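Local coordinates for CglIIR protein (PDB 6F1S), which is the C-terminal domain of the H subunit of the CglI restriction endonuclease, a subunit that contains a DEAD-Z1 helicase-like motor and probably hydrolyses NTP, at residues 50-53 / 54-58; 64-67 / 68-72; 100-103 / 104-108. All blocks are in the same frame, centred on the assembly; numbering follows the deposited sequence.

Contact 1 (50-53 / 54-58); sequences STIG and MRAII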
loop_
_atom_site.group_PDB
_atom_site.type_symbol
_atom_site.label_atom_id
_atom_site.label_comp_id
_atom_site.label_asym_id
_atom_site.label_seq_id
_atom_site.Cartn_x
_atom_site.Cartn_y
_atom_site.Cartn_z
ATOM N N SER A 50 -9.455 6.408 6.015
ATOM C CA SER A 50 -9.880 7.729 5.579
ATOM C C SER A 50 -10.091 7.776 4.082
ATOM O O SER A 50 -9.780 6.822 3.373
ATOM C CB SER A 50 -8.847 8.779 5.981
ATOM O OG SER A 50 -7.649 8.634 5.239
ATOM N N THR A 51 -10.624 8.889 3.598
ATOM C CA THR A 51 -10.583 9.149 2.167
ATOM C C THR A 51 -9.528 10.210 1.926
ATOM O O THR A 51 -9.217 11.000 2.813
ATOM C CB THR A 51 -11.940 9.597 1.606
ATOM O OG1 THR A 51 -12.339 10.825 2.222
ATOM C CG2 THR A 51 -12.992 8.528 1.858
ATOM N N ILE A 52 -8.961 10.209 0.729
ATOM C CA ILE A 52 -7.850 11.092 0.415
ATOM C C ILE A 52 -7.851 11.406 -1.082
ATOM O O ILE A 52 -8.215 10.560 -1.899
ATOM C CB ILE A 52 -6.511 10.456 0.849
ATOM C CG1 ILE A 52 -5.346 11.430 0.664
ATOM C CG2 ILE A 52 -6.277 9.147 0.113
ATOM C CD1 ILE A 52 -4.011 10.876 1.116
ATOM N N GLY A 53 -7.477 12.634 -1.431
ATOM C CA GLY A 53 -7.477 13.080 -2.814
ATOM C C GLY A 53 -6.466 12.359 -3.688
ATOM O O GLY A 53 -5.402 11.957 -3.218
HETATM N N MSE A 54 -6.800 12.218 -4.968
HETATM C CA MSE A 54 -5.993 11.466 -5.931
HETATM C C MSE A 54 -4.537 11.891 -5.993
HETATM O O MSE A 54 -3.641 11.052 -5.974
HETATM C CB MSE A 54 -6.599 11.590 -7.330
HETATM C CG MSE A 54 -7.960 10.945 -7.462
HETATM SE SE MSE A 54 -7.910 9.068 -6.937
HETATM C CE MSE A 54 -9.747 8.594 -7.378
ATOM N N ARG A 55 -4.304 13.194 -6.078
ATOM C CA ARG A 55 -2.951 13.718 -6.161
ATOM C C ARG A 55 -2.112 13.348 -4.935
ATOM O O ARG A 55 -0.896 13.144 -5.036
ATOM C CB ARG A 55 -2.986 15.234 -6.340
ATOM C CG ARG A 55 -1.618 15.861 -6.418
ATOM C CD ARG A 55 -1.696 17.369 -6.508
ATOM N NE ARG A 55 -0.369 17.969 -6.443
ATOM C CZ ARG A 55 -0.140 19.276 -6.488
ATOM N NH1 ARG A 55 -1.153 20.126 -6.601
ATOM N NH2 ARG A 55 1.102 19.732 -6.418
ATOM N N ALA A 56 -2.760 13.252 -3.778
ATOM C CA ALA A 56 -2.045 12.944 -2.543
ATOM C C ALA A 56 -1.662 11.471 -2.507
ATOM O O ALA A 56 -0.576 11.113 -2.050
ATOM C CB ALA A 56 -2.886 13.310 -1.333
ATOM N N ILE A 57 -2.568 10.626 -2.986
ATOM C CA ILE A 57 -2.290 9.211 -3.198
ATOM C C ILE A 57 -1.085 9.012 -4.112
ATOM O O ILE A 57 -0.167 8.253 -3.784
ATOM C CB ILE A 57 -3.506 8.488 -3.815
ATOM C CG1 ILE A 57 -4.536 8.163 -2.742
ATOM C CG2 ILE A 57 -3.079 7.199 -4.484
ATOM C CD1 ILE A 57 -4.132 7.016 -1.843
ATOM N N ILE A 58 -1.104 9.687 -5.263
ATOM C CA ILE A 58 -0.029 9.565 -6.246
ATOM C C ILE A 58 1.319 9.872 -5.608
ATOM O O ILE A 58 2.290 9.137 -5.783
ATOM C CB ILE A 58 -0.221 10.520 -7.438
ATOM C CG1 ILE A 58 -1.551 10.264 -8.141
ATOM C CG2 ILE A 58 0.934 10.385 -8.411
ATOM C CD1 ILE A 58 -1.683 8.888 -8.697
#
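Ile52 and Ile57 make the apolar half of this contact, where strand 49-52 gives way, at Gly53, to helix 54-61. The CG2 methyl of Ile52 presses on CG1 of Ile57 at 3.5 Å, the two side chains meeting at a slant. The other branch reaches along a different line: with CG1 anti to the backbone N (chi1 -174°) and the chain extended beyond it, Ile52 CD1 lies 3.6 Å from Ala56 CB. A branched isoleucine thus touches two successive residues of the helix, and the small Ala56 lets it come close.

The polar half is backbone only. Gly53 O accepts from Ile57 N at 3.1 Å in a nearly straight bond (166°), and more weakly from Ala56 N at 3.0 Å. Gly53 is the N-cap, and its carbonyl begins the helix's bonding through Ile57 N.

Ile57 also packs on Leu80 of helix 73-86, while the selenomethionine Met54 turns away to Glu84 of that helix and to Ala92 of strand 92-100. This is a tight strand-to-helix connection, in which strand 49-52, outermost in the mixed sheet within this chain, turns through about a right angle into helix 54-61.

Contact 2 (64-67 / 68-72); sequences FTVD and PNDLD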
loop_
_atom_site.group_PDB
_atom_site.type_symbol
_atom_site.label_atom_id
_atom_site.label_comp_id
_atom_site.label_asym_id
_atom_site.label_seq_id
_atom_site.Cartn_x
_atom_site.Cartn_y
_atom_site.Cartn_z
ATOM N N PHE A 64 7.489 4.988 -3.591
ATOM C CA PHE A 64 7.805 3.576 -3.768
ATOM C C PHE A 64 8.513 3.305 -5.088
ATOM O O PHE A 64 8.210 3.919 -6.114
ATOM C CB PHE A 64 6.535 2.716 -3.705
ATOM C CG PHE A 64 5.953 2.570 -2.323
ATOM C CD1 PHE A 64 6.273 1.477 -1.534
ATOM C CD2 PHE A 64 5.069 3.514 -1.821
ATOM C CE1 PHE A 64 5.721 1.331 -0.262
ATOM C CE2 PHE A 64 4.522 3.375 -0.556
ATOM C CZ PHE A 64 4.854 2.282 0.227
ATOM N N THR A 65 9.459 2.375 -5.040
ATOM C CA THR A 65 10.053 1.801 -6.236
ATOM C C THR A 65 9.747 0.311 -6.246
ATOM O O THR A 65 10.187 -0.420 -5.360
ATOM C CB THR A 65 11.578 2.020 -6.291
ATOM O OG1 THR A 65 11.865 3.424 -6.322
ATOM C CG2 THR A 65 12.173 1.349 -7.523
ATOM N N VAL A 66 8.969 -0.136 -7.227
ATOM C CA VAL A 66 8.637 -1.552 -7.344
ATOM C C VAL A 66 8.774 -2.020 -8.793
ATOM O O VAL A 66 8.402 -1.303 -9.721
ATOM C CB VAL A 66 7.199 -1.851 -6.839
ATOM C CG1 VAL A 66 6.876 -3.335 -6.976
ATOM C CG2 VAL A 66 7.026 -1.406 -5.390
ATOM N N ASP A 67 9.331 -3.213 -8.982
ATOM C CA ASP A 67 9.414 -3.804 -10.309
ATOM C C ASP A 67 8.012 -3.975 -10.884
ATOM O O ASP A 67 7.133 -4.521 -10.223
ATOM C CB ASP A 67 10.144 -5.147 -10.257
ATOM C CG ASP A 67 10.268 -5.798 -11.624
ATOM O OD1 ASP A 67 11.088 -5.323 -12.437
ATOM O OD2 ASP A 67 9.553 -6.790 -11.881
ATOM N N PRO A 68 7.803 -3.496 -12.119
ATOM C CA PRO A 68 6.497 -3.498 -12.787
ATOM C C PRO A 68 5.825 -4.865 -12.810
ATOM O O PRO A 68 4.599 -4.937 -12.770
ATOM C CB PRO A 68 6.837 -3.041 -14.206
ATOM C CG PRO A 68 8.056 -2.210 -14.039
ATOM C CD PRO A 68 8.846 -2.882 -12.959
ATOM N N ASN A 69 6.613 -5.932 -12.864
ATOM C CA ASN A 69 6.055 -7.280 -12.887
ATOM C C ASN A 69 5.548 -7.704 -11.517
ATOM O O ASN A 69 4.691 -8.584 -11.405
ATOM C CB ASN A 69 7.093 -8.283 -13.394
ATOM C CG ASN A 69 7.389 -8.112 -14.868
ATOM O OD1 ASN A 69 8.365 -7.466 -15.246
ATOM N ND2 ASN A 69 6.537 -8.681 -15.711
ATOM N N ASP A 70 6.086 -7.073 -10.479
ATOM C CA ASP A 70 5.647 -7.325 -9.114
ATOM C C ASP A 70 4.364 -6.540 -8.837
ATOM O O ASP A 70 3.316 -7.118 -8.551
ATOM C CB ASP A 70 6.754 -6.945 -8.124
ATOM C CG ASP A 70 6.361 -7.172 -6.673
ATOM O OD1 ASP A 70 5.360 -7.874 -6.405
ATOM O OD2 ASP A 70 7.075 -6.655 -5.792
ATOM N N LEU A 71 4.458 -5.222 -8.932
ATOM C CA LEU A 71 3.306 -4.356 -8.750
ATOM C C LEU A 71 3.405 -3.185 -9.718
ATOM O O LEU A 71 4.340 -2.388 -9.653
ATOM C CB LEU A 71 3.222 -3.862 -7.304
ATOM C CG LEU A 71 1.992 -3.015 -6.983
ATOM C CD1 LEU A 71 0.721 -3.823 -7.199
ATOM C CD2 LEU A 71 2.054 -2.474 -5.562
ATOM N N ASP A 72 2.448 -3.088 -10.629
ATOM C CA ASP A 72 2.520 -2.071 -11.661
ATOM C C ASP A 72 1.933 -0.755 -11.159
ATOM O O ASP A 72 0.739 -0.498 -11.310
ATOM C CB ASP A 72 1.797 -2.537 -12.920
ATOM C CG ASP A 72 2.147 -1.703 -14.127
ATOM O OD1 ASP A 72 3.089 -0.887 -14.027
ATOM O OD2 ASP A 72 1.494 -1.871 -15.175
HETATM O O HOH W 1 6.164 0.196 -10.466
#
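Asp67 sends its side chain forward, alongside Pro68 to Asn69, and every part of that side chain meets one of these two residues. CB lies beside the Pro68 ring, with CD at 3.8 Å. CG stands anti to the backbone N (chi1 -179°), which sets the carboxylate beside the N-CD side of Pro68, the two side chains crossing at about a right angle. Of the two oxygens, OD1 rests 3.4 Å from Pro68 CD, while OD2 reaches further and accepts from Asn69 N at 3.2 Å, forming an Asx turn in the loop between strand 64-65 and helix 73-86. That N-H comes from above the carboxylate plane, 67° out of it, and the bond is bent.

The main chain of Asp67 does the rest of the work. Its O accepts from Asp70 N at 2.8 Å and from Leu71 N at 3.1 Å, the second being the straighter. Pro68, with no N-H to offer, suits the start of such a turn. On the other flank Val66 CG1 touches Leu71 CB at 3.7 Å and Asp70 OD2 at 3.5 Å; Asp70 itself spends its carboxylate on the backbone N-H groups of Ala25 and Asp26. A water donates to both Val66 O and Leu71 O.

Three N-H groups of the turn are therefore met by two oxygens of one residue, and the negative charge of Asp67 would probably be eased by the N-H at OD2.

Contact 3 (100-103 / 104-108); sequences RKVN and QGTGA. With EDO (1,2-ethanediol), chain C.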
loop_
_atom_site.group_PDB
_atom_site.type_symbol
_atom_site.label_atom_id
_atom_site.label_comp_id
_atom_site.label_asym_id
_atom_site.label_seq_id
_atom_site.Cartn_x
_atom_site.Cartn_y
_atom_site.Cartn_z
ATOM N N ARG A 100 2.217 -4.604 12.024
ATOM C CA ARG A 100 1.963 -5.814 11.254
ATOM C C ARG A 100 3.171 -6.732 11.308
ATOM O O ARG A 100 4.312 -6.270 11.358
ATOM C CB ARG A 100 1.607 -5.477 9.803
ATOM C CG ARG A 100 0.363 -4.598 9.636
ATOM C CD ARG A 100 -0.895 -5.236 10.225
ATOM N NE ARG A 100 -0.979 -5.053 11.672
ATOM C CZ ARG A 100 -1.771 -5.755 12.476
ATOM N NH1 ARG A 100 -2.569 -6.687 11.974
ATOM N NH2 ARG A 100 -1.765 -5.521 13.784
ATOM N N LYS A 101 2.910 -8.036 11.319
ATOM C CA LYS A 101 3.970 -9.040 11.357
ATOM C C LYS A 101 3.780 -10.063 10.249
ATOM O O LYS A 101 3.184 -11.116 10.457
ATOM C CB LYS A 101 4.004 -9.738 12.713
ATOM C CG LYS A 101 4.351 -8.829 13.863
ATOM C CD LYS A 101 5.804 -8.419 13.804
ATOM C CE LYS A 101 6.190 -7.634 15.045
ATOM N NZ LYS A 101 7.663 -7.465 15.132
ATOM N N VAL A 102 4.281 -9.732 9.067
ATOM C CA VAL A 102 4.188 -10.600 7.906
ATOM C C VAL A 102 5.583 -10.754 7.314
ATOM O O VAL A 102 6.291 -9.767 7.124
ATOM C CB VAL A 102 3.218 -10.025 6.843
ATOM C CG1 VAL A 102 3.140 -10.935 5.632
ATOM C CG2 VAL A 102 1.832 -9.794 7.441
ATOM N N ASN A 103 6.000 -11.982 7.041
ATOM C CA ASN A 103 7.313 -12.174 6.441
ATOM C C ASN A 103 7.275 -11.932 4.947
ATOM O O ASN A 103 6.242 -12.089 4.304
ATOM C CB ASN A 103 7.850 -13.575 6.726
ATOM C CG ASN A 103 8.250 -13.757 8.173
ATOM O OD1 ASN A 103 9.225 -13.167 8.640
ATOM N ND2 ASN A 103 7.502 -14.583 8.894
ATOM N N GLN A 104 8.417 -11.539 4.399
ATOM C CA GLN A 104 8.533 -11.302 2.974
ATOM C C GLN A 104 8.461 -12.626 2.215
ATOM O O GLN A 104 8.985 -13.645 2.669
ATOM C CB GLN A 104 9.839 -10.564 2.670
ATOM C CG GLN A 104 9.886 -9.883 1.309
ATOM C CD GLN A 104 10.099 -10.861 0.171
ATOM O OE1 GLN A 104 10.730 -11.897 0.348
ATOM N NE2 GLN A 104 9.554 -10.547 -0.998
ATOM N N GLY A 105 7.799 -12.605 1.063
ATOM C CA GLY A 105 7.795 -13.740 0.159
ATOM C C GLY A 105 6.825 -14.858 0.488
ATOM O O GLY A 105 6.897 -15.924 -0.116
ATOM N N THR A 106 5.915 -14.635 1.433
ATOM C CA THR A 106 4.959 -15.677 1.803
ATOM C C THR A 106 3.771 -15.742 0.844
ATOM O O THR A 106 2.961 -16.666 0.917
ATOM C CB THR A 106 4.416 -15.484 3.234
ATOM O OG1 THR A 106 3.719 -14.235 3.322
ATOM C CG2 THR A 106 5.546 -15.513 4.247
ATOM N N GLY A 107 3.660 -14.754 -0.040
ATOM C CA GLY A 107 2.619 -14.762 -1.051
ATOM C C GLY A 107 1.346 -14.035 -0.669
ATOM O O GLY A 107 0.434 -13.907 -1.488
ATOM N N ALA A 108 1.281 -13.553 0.569
ATOM C CA ALA A 108 0.086 -12.873 1.065
ATOM C C ALA A 108 0.458 -11.720 1.983
ATOM O O ALA A 108 1.556 -11.698 2.546
ATOM C CB ALA A 108 -0.816 -13.855 1.793
HETATM C C1 EDO C . -1.861 -9.046 8.993
HETATM O O1 EDO C . -1.935 -10.237 8.192
HETATM C C2 EDO C . -1.686 -9.391 10.468
HETATM O O2 EDO C . -0.330 -9.164 10.876
HETATM O O HOH W 2 4.524 -11.391 2.031
HETATM O O HOH W 3 10.606 -11.325 6.321
#
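The chain turns through a type II beta turn from Asn103 to Thr106, in the loop that joins strand 92-100 to helix 112-120, with Gly105 at its third position, where the positive phi (81°) is easily taken by a residue without a side chain. Gly107 also has positive phi, and the chain leads on to Ala108.

Across the bend Thr106 faces Asn103. Its CG2 methyl lies 3.9 Å from Asn103 CB, while chi1 of 62° sets OG1 between the backbone N and the carbonyl carbon and turns the hydroxyl to the inner side of the bend. There a water is shared by three groups: it donates to Asn103 O at 2.9 Å and to Ala108 O at 3.0 Å, and accepts from Thr106 OG1 at 3.2 Å. A threonine suits this place, offering a methyl to the neighbouring side chain and a hydroxyl to the water. Val102 closes the same side with CG1 3.6 Å from Ala108 O. Its other methyl, CG2, is turned to the 1,2-ethanediol, probably left from the crystallisation liquor.

A second water spans the start of the turn, donating to Asn103 OD1 and accepting from Gln104 N at 2.9 Å. The amide of Gln104 leads elsewhere: NE2 is hydrogen-bonded to Ala25 O. Val102 O likewise accepts from Trp147 NE1. The diol accepts a weak bond from Lys101 N and is also hydrogen-bonded to Leu109 O, and its C2 lies 3.2 Å from Arg100 NH1, oblique to the guanidinium.

With no clear direct hydrogen bond between 100-103 and 104-108, water carries the polar link across the bend. The three bonds of the first water tie Asn103, Thr106 and Ala108 together, consistent with bound water contributing to the shape of the loop in this crystal.

The three contacts follow one another along the chain. Helix 54-61, which begins in contact 1, leads directly to strand 64-65, where contact 2 opens; yet their centres are 20 Å apart and their nearest atoms about 7 Å. Contact 3 lies on the opposite side of the chain's centre from contact 1, with 26 Å between centres. Contacts 2 and 3 are nearer, 17 Å between centres and about 7 Å between nearest atoms, and they share a neighbour: Ala25 donates its N-H to Asp70 and accepts from Gln104 with its O. Helix 73-86 relates contacts 1 and 2, packing on Ile57 and on Val66. The diol at contact 3 probably marks no active site.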